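Local coordinates for P43 (Trichuris muris, PDB 6QIX), which tethers to matrix and inhibits interleukin-13 function as the major secreted protein of the whipworm, at residues P39-Y43 with H55-T59; L128-R134 with Y361-E367. All coordinates share one frame; numbering follows the deposited sequence.

In the fold
The two contacts are neighbours, their centres about 13 Å apart, and Arg56 joins them. In interaction 1 it lies beside the first turn of helix 39-49; Arg56 NH1 then reaches the C-terminal backbone of interaction 2, 2.6 Å from Lys363 O and 2.8 Å from Tyr361 O, two probable hydrogen bonds on either side of Cys362. Asn57 O also packs on Tyr361 CB, so the glycosylated loop 55-59 lies directly against the disulfide-tied tail 361-367. A second connection runs through Tyr145 of helix 139-151, whose hydroxyl binds the acetate held by Tyr43 and Arg56 and whose ring stacks with Phe132 of interaction 2.

Interaction 1. Residues P39-Y43 with H55-T59; sequences PQHMY and HRNLT. With NAG (2-acetamido-2-deoxy-beta-D-glucopyranose), chain C; ACT (acetate ion), chain D.
Tyr43 OH accepts the backbone N-H of Arg56 at 3.1 Å, with an angle of 164° at the hydrogen, and gives its own proton to an oxygen of a bound acetate, Tyr43 OH to acetate O being 2.9 Å. This is where the first turn of helix 39-49 meets an N-glycosylation sequon, Asn57-Leu58-Thr59, in the loop that follows the helix. Acetate O, of an ion probably from the crystallisation liquor, lies at the edge of the Tyr43 ring, in its plane; Arg56 NE meets the same oxygen, with Arg56 NE to acetate O at 2.8 Å, and NH2 takes the other. Tyr145 OH binds this anion too. Arg56 crosses Tyr43 at roughly a right angle, guanidinium and ring planes 61° apart, its CB and CG running past the hydroxyl end, while NH1 turns to the carbonyls of Tyr361 and Lys363.

One turn earlier, Gln40 clasps the loop with both ends of its amide. Its chain bends at chi2 (65°), which brings the amide round to the loop backbone: Gln40 NE2 donates to Arg56 O at 3.1 Å, nearly within the amide plane, and OE1 accepts from Leu58 N. At 2.5 Å, that Leu58 N to Gln40 OE1 separation is so short that its exact value is doubtful. Leu58 CB lies against Gln40 OE1, and Leu58 CD1 rests 3.8 Å from Tyr43 CB.

Asn57 starts out away from the helix, and its amide does two jobs. Asn57 OD1 accepts from Thr59 N at 2.9 Å, closing an Asx turn, with Thr59 OG1 adding a weak bond to it; Asn57 ND2 carries the N-acetylglucosamine, joined to sugar C1 by a 1.5 Å covalent bond.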
ATOM      1  N   PRO A  39      -9.716  11.732  -0.600  1.00 32.65           N
ATOM      2  CA  PRO A  39      -9.916  10.405   0.029  1.00 32.25           C
ATOM      3  C   PRO A  39     -10.917  10.422   1.174  1.00 30.79           C
ATOM      4  O   PRO A  39     -11.793   9.549   1.266  1.00 29.52           O
ATOM      5  CB  PRO A  39      -8.503  10.038   0.525  1.00 33.21           C
ATOM      6  CG  PRO A  39      -7.599  10.779  -0.464  1.00 33.28           C
ATOM      7  CD  PRO A  39      -8.290  12.077  -0.744  1.00 32.02           C
ATOM      8  N   GLN A  40     -10.809  11.406   2.060  1.00 32.37           N
ATOM      9  CA  GLN A  40     -11.752  11.475   3.178  1.00 32.02           C
ATOM     10  C   GLN A  40     -13.193  11.539   2.678  1.00 33.56           C
ATOM     11  O   GLN A  40     -14.082  10.867   3.215  1.00 33.01           O
ATOM     12  CB  GLN A  40     -11.442  12.678   4.073  1.00 33.78           C
ATOM     13  CG  GLN A  40     -12.379  12.779   5.287  1.00 33.48           C
ATOM     14  CD  GLN A  40     -12.214  11.609   6.252  1.00 33.36           C
ATOM     15  OE1 GLN A  40     -11.137  11.023   6.349  1.00 36.58           O
ATOM     16  NE2 GLN A  40     -13.276  11.276   6.976  1.00 32.05           N
ATOM     17  N   HIS A  41     -13.446  12.340   1.648  1.00 34.91           N
ATOM     18  CA  HIS A  41     -14.801  12.449   1.116  1.00 35.18           C
ATOM     19  C   HIS A  41     -15.265  11.142   0.488  1.00 33.03           C
ATOM     20  O   HIS A  41     -16.405  10.714   0.703  1.00 35.28           O
ATOM     21  CB  HIS A  41     -14.864  13.553   0.080  1.00 36.86           C
ATOM     22  CG  HIS A  41     -16.208  13.711  -0.543  1.00 42.09           C
ATOM     23  ND1 HIS A  41     -16.451  13.432  -1.870  1.00 47.07           N
ATOM     24  CD2 HIS A  41     -17.386  14.116  -0.017  1.00 45.72           C
ATOM     25  CE1 HIS A  41     -17.720  13.692  -2.143  1.00 49.19           C
ATOM     26  NE2 HIS A  41     -18.311  14.093  -1.030  1.00 48.83           N
ATOM     27  N   MET A  42     -14.402  10.499  -0.299  1.00 29.29           N
ATOM     28  CA  MET A  42     -14.783   9.228  -0.910  1.00 27.06           C
ATOM     29  C   MET A  42     -15.006   8.160   0.159  1.00 29.44           C
ATOM     30  O   MET A  42     -15.972   7.393   0.086  1.00 30.89           O
ATOM     31  CB  MET A  42     -13.720   8.786  -1.927  1.00 26.23           C
ATOM     32  CG  MET A  42     -13.990   7.429  -2.565  1.00 25.97           C
ATOM     33  SD  MET A  42     -12.694   6.935  -3.731  1.00 29.21           S
ATOM     34  CE  MET A  42     -13.064   8.112  -5.043  1.00 28.68           C
ATOM     35  N   TYR A  43     -14.123   8.092   1.159  1.00 30.81           N
ATOM     36  CA  TYR A  43     -14.334   7.160   2.265  1.00 30.62           C
ATOM     37  C   TYR A  43     -15.661   7.439   2.977  1.00 31.88           C
ATOM     38  O   TYR A  43     -16.395   6.505   3.340  1.00 32.67           O
ATOM     39  CB  TYR A  43     -13.156   7.258   3.238  1.00 30.83           C
ATOM     40  CG  TYR A  43     -13.482   6.754   4.618  1.00 31.25           C
ATOM     41  CD1 TYR A  43     -13.645   5.407   4.849  1.00 30.90           C
ATOM     42  CD2 TYR A  43     -13.638   7.625   5.691  1.00 32.64           C
ATOM     43  CE1 TYR A  43     -13.948   4.924   6.140  1.00 34.21           C
ATOM     44  CE2 TYR A  43     -13.953   7.167   6.946  1.00 35.74           C
ATOM     45  CZ  TYR A  43     -14.109   5.820   7.169  1.00 36.84           C
ATOM     46  OH  TYR A  43     -14.396   5.366   8.419  1.00 40.80           O
ATOM     47  N   HIS A  55     -16.053   7.039  10.759  1.00 63.06           N
ATOM     48  CA  HIS A  55     -15.349   7.316  12.004  1.00 67.38           C
ATOM     49  C   HIS A  55     -13.860   7.562  11.825  1.00 55.14           C
ATOM     50  O   HIS A  55     -13.243   8.184  12.695  1.00 51.83           O
ATOM     51  CB  HIS A  55     -15.551   6.155  12.983  1.00 83.76           C
ATOM     52  CG  HIS A  55     -16.952   6.041  13.503  1.00 98.83           C
ATOM     53  ND1 HIS A  55     -17.594   7.076  14.152  1.00104.80           N
ATOM     54  CD2 HIS A  55     -17.832   5.012  13.474  1.00104.69           C
ATOM     55  CE1 HIS A  55     -18.810   6.689  14.498  1.00107.48           C
ATOM     56  NE2 HIS A  55     -18.979   5.441  14.099  1.00107.55           N
ATOM     57  N   ARG A  56     -13.264   7.091  10.739  1.00 48.62           N
ATOM     58  CA  ARG A  56     -11.848   7.329  10.509  1.00 43.24           C
ATOM     59  C   ARG A  56     -11.625   8.747  10.013  1.00 40.68           C
ATOM     60  O   ARG A  56     -12.454   9.308   9.286  1.00 41.03           O
ATOM     61  CB  ARG A  56     -11.292   6.340   9.481  1.00 39.02           C
ATOM     62  CG  ARG A  56     -11.481   4.894   9.854  1.00 36.83           C
ATOM     63  CD  ARG A  56     -11.050   3.926   8.735  1.00 35.24           C
ATOM     64  NE  ARG A  56     -11.491   2.574   9.060  1.00 35.72           N
ATOM     65  CZ  ARG A  56     -10.930   1.811   9.995  1.00 36.96           C
ATOM     66  NH1 ARG A  56      -9.876   2.253  10.663  1.00 38.05           N
ATOM     67  NH2 ARG A  56     -11.413   0.597  10.252  1.00 36.88           N
ATOM     68  N   ASN A  57     -10.478   9.315  10.383  1.00 37.61           N
ATOM     69  CA  ASN A  57     -10.019  10.577   9.802  1.00 38.05           C
ATOM     70  C   ASN A  57      -8.825  10.275   8.902  1.00 35.21           C
ATOM     71  O   ASN A  57      -7.722  10.050   9.392  1.00 36.03           O
ATOM     72  CB  ASN A  57      -9.649  11.586  10.881  1.00 41.91           C
ATOM     73  CG  ASN A  57      -8.991  12.832  10.313  1.00 46.88           C
ATOM     74  OD1 ASN A  57      -8.945  13.012   9.098  1.00 44.61           O
ATOM     75  ND2 ASN A  57      -8.471  13.708  11.197  1.00 53.18           N
ATOM     76  N   LEU A  58      -9.041  10.280   7.579  1.00 32.26           N
ATOM     77  CA  LEU A  58      -7.965   9.982   6.643  1.00 33.60           C
ATOM     78  C   LEU A  58      -7.284  11.233   6.114  1.00 37.68           C
ATOM     79  O   LEU A  58      -6.362  11.122   5.302  1.00 39.09           O
ATOM     80  CB  LEU A  58      -8.484   9.169   5.447  1.00 32.09           C
ATOM     81  CG  LEU A  58      -9.210   7.866   5.737  1.00 30.38           C
ATOM     82  CD1 LEU A  58      -9.595   7.143   4.422  1.00 30.71           C
ATOM     83  CD2 LEU A  58      -8.333   6.961   6.604  1.00 27.53           C
ATOM     84  N   THR A  59      -7.720  12.411   6.533  1.00 40.49           N
ATOM     85  CA  THR A  59      -7.087  13.631   6.061  1.00 45.16           C
ATOM     86  C   THR A  59      -5.604  13.602   6.385  1.00 46.63           C
ATOM     87  O   THR A  59      -5.214  13.312   7.514  1.00 47.56           O
ATOM     88  CB  THR A  59      -7.748  14.849   6.699  1.00 47.63           C
ATOM     89  OG1 THR A  59      -9.151  14.821   6.414  1.00 49.09           O
ATOM     90  CG2 THR A  59      -7.143  16.129   6.142  1.00 46.89           C
TER
HETATM   91  C1  NAG C 401      -7.820  14.941  10.762  1.00 59.08           C
HETATM   92  C2  NAG C 401      -8.127  16.094  11.716  1.00 62.23           C
HETATM   93  C3  NAG C 401      -7.465  17.379  11.222  1.00 63.75           C
HETATM   94  C4  NAG C 401      -5.968  17.168  11.031  1.00 65.36           C
HETATM   95  C5  NAG C 401      -5.714  15.982  10.104  1.00 65.01           C
HETATM   96  C6  NAG C 401      -4.239  15.647   9.969  1.00 65.84           C
HETATM   97  C7  NAG C 401     -10.240  15.841  12.939  1.00 65.39           C
HETATM   98  C8  NAG C 401     -11.714  16.112  12.939  1.00 64.66           C
HETATM   99  N2  NAG C 401      -9.562  16.278  11.869  1.00 63.68           N
HETATM  100  O3  NAG C 401      -7.677  18.428  12.160  1.00 62.71           O
HETATM  101  O4  NAG C 401      -5.376  18.339  10.476  1.00 67.05           O
HETATM  102  O5  NAG C 401      -6.373  14.806  10.608  1.00 62.88           O
HETATM  103  O6  NAG C 401      -3.783  14.734  10.963  1.00 65.83           O
HETATM  104  O7  NAG C 401      -9.686  15.248  13.867  1.00 67.06           O
HETATM  105  C   ACT D 402     -14.417   1.253   7.964  1.00 40.38           C
HETATM  106  O   ACT D 402     -14.223   2.435   8.297  1.00 38.43           O
HETATM  107  OXT ACT D 402     -13.758   0.229   8.278  1.00 42.97           O
HETATM  108  CH3 ACT D 402     -15.600   1.053   6.992  1.00 44.12           C

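Interaction 2. Residues L128-R134 with Y361-E367; sequences LKQCFTR and YCKRVHE. With ACT (acetate ion), chain G.
The Cys131-Cys362 disulfide is twisted more tightly than usual: its chi3 is -55°, against the customary value nearer 90° in size, and Cys131 CB and Cys362 CB are pressed to 3.4 Å. This left-handed bridge ties the 3-10 turn after helix 126-129 to the C-terminal tail. Beside it Leu128 CD2 rests 3.9 Å from Tyr361 CE1, the leucine crossing the tyrosine at about a right angle, and Cys131 SG approaches that ring obliquely.

Further along, Arg134 and Glu367 approach from opposite directions and form an end-on salt bridge. Arg134 NH1 to Glu367 OE1 and Arg134 NH2 to Glu367 OE2 both measure 3.0 Å, both bonds use syn lone pairs, and the two flat groups lie within 13° of one plane. Glu367 OE1 also takes Arg364 N at 2.9 Å, from its anti side and tilted 32° out of the carboxylate plane, so one oxygen is gripped twice. Between disulfide and salt bridge sits a water that donates to Cys131 O and Cys362 O and accepts from Arg134 NH1.

Asp136 pairs with Arg134 NE, and Val358 of strand 356-358 packs on the same side chain; Phe149 of helix 139-151 touches Leu128, and Val141 of the same helix touches Arg364.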
ATOM      1  N   LEU A 128      -2.841   2.313   3.345  1.00 18.12           N
ATOM      2  CA  LEU A 128      -4.112   2.011   3.994  1.00 19.66           C
ATOM      3  C   LEU A 128      -4.374   0.510   4.057  1.00 16.40           C
ATOM      4  O   LEU A 128      -4.882   0.023   5.066  1.00 17.97           O
ATOM      5  CB  LEU A 128      -5.258   2.708   3.278  1.00 21.24           C
ATOM      6  CG  LEU A 128      -5.263   4.224   3.388  1.00 24.85           C
ATOM      7  CD1 LEU A 128      -6.472   4.815   2.706  1.00 30.06           C
ATOM      8  CD2 LEU A 128      -5.228   4.661   4.821  1.00 28.04           C
ATOM      9  N   LYS A 129      -4.036  -0.228   3.008  1.00 18.45           N
ATOM     10  CA  LYS A 129      -4.155  -1.682   3.044  1.00 18.28           C
ATOM     11  C   LYS A 129      -3.365  -2.252   4.217  1.00 18.13           C
ATOM     12  O   LYS A 129      -3.792  -3.220   4.863  1.00 17.42           O
ATOM     13  CB  LYS A 129      -3.671  -2.286   1.711  1.00 18.42           C
ATOM     14  CG  LYS A 129      -4.504  -1.889   0.520  1.00 21.83           C
ATOM     15  CD  LYS A 129      -3.779  -2.245  -0.767  1.00 26.60           C
ATOM     16  CE  LYS A 129      -4.031  -3.654  -1.172  1.00 32.67           C
ATOM     17  NZ  LYS A 129      -3.449  -3.943  -2.553  1.00 35.46           N
ATOM     18  N   GLN A 130      -2.248  -1.624   4.559  1.00 16.66           N
ATOM     19  CA  GLN A 130      -1.411  -2.161   5.617  1.00 19.08           C
ATOM     20  C   GLN A 130      -2.034  -1.995   6.991  1.00 15.38           C
ATOM     21  O   GLN A 130      -1.530  -2.595   7.962  1.00 16.99           O
ATOM     22  CB  GLN A 130      -0.021  -1.518   5.509  1.00 20.57           C
ATOM     23  CG  GLN A 130       0.779  -2.142   4.364  1.00 20.42           C
ATOM     24  CD  GLN A 130       2.061  -1.418   4.047  1.00 21.11           C
ATOM     25  OE1 GLN A 130       2.452  -0.515   4.756  1.00 22.22           O
ATOM     26  NE2 GLN A 130       2.686  -1.765   2.946  1.00 24.24           N
ATOM     27  N   CYS A 131      -3.140  -1.258   7.108  1.00 15.30           N
ATOM     28  CA  CYS A 131      -3.827  -1.216   8.392  1.00 15.69           C
ATOM     29  C   CYS A 131      -4.262  -2.611   8.802  1.00 16.86           C
ATOM     30  O   CYS A 131      -4.424  -2.894   9.997  1.00 18.75           O
ATOM     31  CB  CYS A 131      -5.060  -0.312   8.330  1.00 18.95           C
ATOM     32  SG  CYS A 131      -4.682   1.458   8.100  1.00 21.97           S
ATOM     33  N   PHE A 132      -4.513  -3.488   7.820  1.00 16.92           N
ATOM     34  CA  PHE A 132      -5.057  -4.811   8.120  1.00 19.63           C
ATOM     35  C   PHE A 132      -4.024  -5.909   7.916  1.00 20.77           C
ATOM     36  O   PHE A 132      -4.370  -7.043   7.594  1.00 23.36           O
ATOM     37  CB  PHE A 132      -6.325  -5.020   7.295  1.00 24.09           C
ATOM     38  CG  PHE A 132      -7.309  -3.874   7.465  1.00 28.32           C
ATOM     39  CD1 PHE A 132      -7.981  -3.708   8.675  1.00 32.08           C
ATOM     40  CD2 PHE A 132      -7.494  -2.923   6.469  1.00 30.24           C
ATOM     41  CE1 PHE A 132      -8.834  -2.652   8.876  1.00 35.92           C
ATOM     42  CE2 PHE A 132      -8.365  -1.881   6.660  1.00 34.11           C
ATOM     43  CZ  PHE A 132      -9.042  -1.745   7.870  1.00 36.87           C
ATOM     44  N   THR A 133      -2.746  -5.576   8.130  1.00 19.96           N
ATOM     45  CA  THR A 133      -1.636  -6.522   8.070  1.00 21.03           C
ATOM     46  C   THR A 133      -1.035  -6.760   9.452  1.00 17.78           C
ATOM     47  O   THR A 133       0.104  -7.237   9.558  1.00 18.18           O
ATOM     48  CB  THR A 133      -0.536  -6.041   7.109  1.00 25.33           C
ATOM     49  OG1 THR A 133      -0.052  -4.758   7.523  1.00 27.50           O
ATOM     50  CG2 THR A 133      -1.026  -5.936   5.679  1.00 31.70           C
ATOM     51  N   ARG A 134      -1.780  -6.432  10.516  1.00 16.88           N
ATOM     52  CA  ARG A 134      -1.282  -6.671  11.860  1.00 15.96           C
ATOM     53  C   ARG A 134      -1.232  -8.165  12.179  1.00 15.96           C
ATOM     54  O   ARG A 134      -1.984  -8.972  11.598  1.00 18.18           O
ATOM     55  CB  ARG A 134      -2.150  -5.976  12.896  1.00 17.86           C
ATOM     56  CG  ARG A 134      -2.234  -4.500  12.719  1.00 18.68           C
ATOM     57  CD  ARG A 134      -3.597  -3.969  13.249  1.00 19.75           C
ATOM     58  NE  ARG A 134      -3.889  -4.395  14.621  1.00 23.03           N
ATOM     59  CZ  ARG A 134      -4.958  -3.977  15.314  1.00 25.05           C
ATOM     60  NH1 ARG A 134      -5.798  -3.098  14.768  1.00 22.42           N
ATOM     61  NH2 ARG A 134      -5.200  -4.433  16.537  1.00 28.92           N
ATOM     62  N   TYR A 361      -6.180   5.926  12.573  1.00 24.48           N
ATOM     63  CA  TYR A 361      -6.989   5.706  11.382  1.00 24.59           C
ATOM     64  C   TYR A 361      -6.933   4.260  10.921  1.00 24.43           C
ATOM     65  O   TYR A 361      -7.727   3.887  10.058  1.00 25.54           O
ATOM     66  CB  TYR A 361      -6.573   6.642  10.225  1.00 25.52           C
ATOM     67  CG  TYR A 361      -5.168   6.470   9.705  1.00 23.48           C
ATOM     68  CD1 TYR A 361      -4.854   5.506   8.746  1.00 24.17           C
ATOM     69  CD2 TYR A 361      -4.148   7.285  10.159  1.00 24.55           C
ATOM     70  CE1 TYR A 361      -3.578   5.358   8.302  1.00 23.60           C
ATOM     71  CE2 TYR A 361      -2.875   7.149   9.695  1.00 25.29           C
ATOM     72  CZ  TYR A 361      -2.591   6.186   8.781  1.00 26.02           C
ATOM     73  OH  TYR A 361      -1.300   6.062   8.318  1.00 30.49           O
ATOM     74  N   CYS A 362      -6.052   3.438  11.498  1.00 22.52           N
ATOM     75  CA  CYS A 362      -5.982   2.023  11.147  1.00 22.39           C
ATOM     76  C   CYS A 362      -6.796   1.126  12.059  1.00 26.23           C
ATOM     77  O   CYS A 362      -6.948  -0.057  11.750  1.00 30.05           O
ATOM     78  CB  CYS A 362      -4.541   1.487  11.189  1.00 23.74           C
ATOM     79  SG  CYS A 362      -3.558   1.940   9.780  1.00 26.53           S
ATOM     80  N   LYS A 363      -7.283   1.638  13.181  1.00 26.73           N
ATOM     81  CA  LYS A 363      -7.939   0.796  14.165  1.00 30.66           C
ATOM     82  C   LYS A 363      -9.180   0.140  13.583  1.00 36.52           C
ATOM     83  O   LYS A 363      -9.891   0.731  12.762  1.00 38.98           O
ATOM     84  CB  LYS A 363      -8.311   1.628  15.392  1.00 32.33           C
ATOM     85  CG  LYS A 363      -7.143   1.814  16.366  1.00 34.78           C
ATOM     86  CD  LYS A 363      -7.479   2.717  17.538  1.00 37.00           C
ATOM     87  CE  LYS A 363      -6.253   2.900  18.408  1.00 39.53           C
ATOM     88  NZ  LYS A 363      -6.475   3.882  19.493  1.00 40.01           N
ATOM     89  N   ARG A 364      -9.431  -1.103  14.001  0.53 38.18           N
ATOM     90  CA  ARG A 364     -10.693  -1.750  13.675  0.53 39.39           C
ATOM     91  C   ARG A 364     -11.841  -0.901  14.204  0.53 39.55           C
ATOM     92  O   ARG A 364     -11.694  -0.161  15.178  0.53 38.74           O
ATOM     93  CB  ARG A 364     -10.741  -3.167  14.253  0.53 39.83           C
ATOM     94  CG  ARG A 364      -9.992  -4.173  13.392  0.53 40.39           C
ATOM     95  CD  ARG A 364      -9.978  -5.552  13.995  0.53 38.05           C
ATOM     96  NE  ARG A 364     -11.241  -6.241  13.779  0.53 30.86           N
ATOM     97  CZ  ARG A 364     -11.514  -7.465  14.220  0.53 33.27           C
ATOM     98  NH1 ARG A 364     -10.611  -8.146  14.908  0.53 35.72           N
ATOM     99  NH2 ARG A 364     -12.698  -8.004  13.976  0.53 33.74           N
ATOM    100  N   VAL A 365     -12.995  -0.998  13.541  1.00 41.86           N
ATOM    101  CA  VAL A 365     -14.111  -0.117  13.884  1.00 46.64           C
ATOM    102  C   VAL A 365     -14.422  -0.196  15.374  1.00 47.45           C
ATOM    103  O   VAL A 365     -14.639   0.828  16.026  1.00 46.84           O
ATOM    104  CB  VAL A 365     -15.346  -0.448  13.024  1.00 49.85           C
ATOM    105  CG1 VAL A 365     -15.051  -0.208  11.534  1.00 49.16           C
ATOM    106  CG2 VAL A 365     -15.790  -1.885  13.279  1.00 53.01           C
ATOM    107  N   HIS A 366     -14.392  -1.403  15.950  1.00 47.09           N
ATOM    108  CA  HIS A 366     -14.718  -1.553  17.370  1.00 46.73           C
ATOM    109  C   HIS A 366     -13.627  -1.016  18.294  1.00 47.14           C
ATOM    110  O   HIS A 366     -13.912  -0.727  19.459  1.00 49.55           O
ATOM    111  CB  HIS A 366     -14.996  -3.026  17.712  1.00 47.37           C
ATOM    112  CG  HIS A 366     -13.759  -3.852  17.897  1.00 49.00           C
ATOM    113  ND1 HIS A 366     -13.198  -4.592  16.875  1.00 48.20           N
ATOM    114  CD2 HIS A 366     -12.974  -4.055  18.983  1.00 50.35           C
ATOM    115  CE1 HIS A 366     -12.119  -5.209  17.325  1.00 49.91           C
ATOM    116  NE2 HIS A 366     -11.961  -4.902  18.601  1.00 50.46           N
ATOM    117  N   GLU A 367     -12.387  -0.894  17.819  1.00 48.02           N
ATOM    118  CA  GLU A 367     -11.327  -0.313  18.635  1.00 48.88           C
ATOM    119  C   GLU A 367     -11.373   1.215  18.652  1.00 51.90           C
ATOM    120  O   GLU A 367     -10.775   1.823  19.541  1.00 52.06           O
ATOM    121  CB  GLU A 367      -9.953  -0.770  18.124  1.00 49.07           C
ATOM    122  CG  GLU A 367      -9.644  -2.270  18.268  1.00 47.94           C
ATOM    123  CD  GLU A 367      -8.402  -2.691  17.480  1.00 44.62           C
ATOM    124  OE1 GLU A 367      -8.071  -2.036  16.435  1.00 38.65           O
ATOM    125  OE2 GLU A 367      -7.765  -3.690  17.909  1.00 47.00           O
TER
HETATM  126  C   ACT G 405     -14.002  -5.905  11.758  1.00 53.09           C
HETATM  127  O   ACT G 405     -14.407  -6.936  12.367  1.00 52.61           O
HETATM  128  OXT ACT G 405     -13.125  -5.075  12.107  1.00 53.97           O
HETATM  129  CH3 ACT G 405     -14.621  -5.622  10.375  1.00 54.28           C
HETATM  130  O   HOH W   1      -6.430  -2.665  11.919  1.00 25.35           O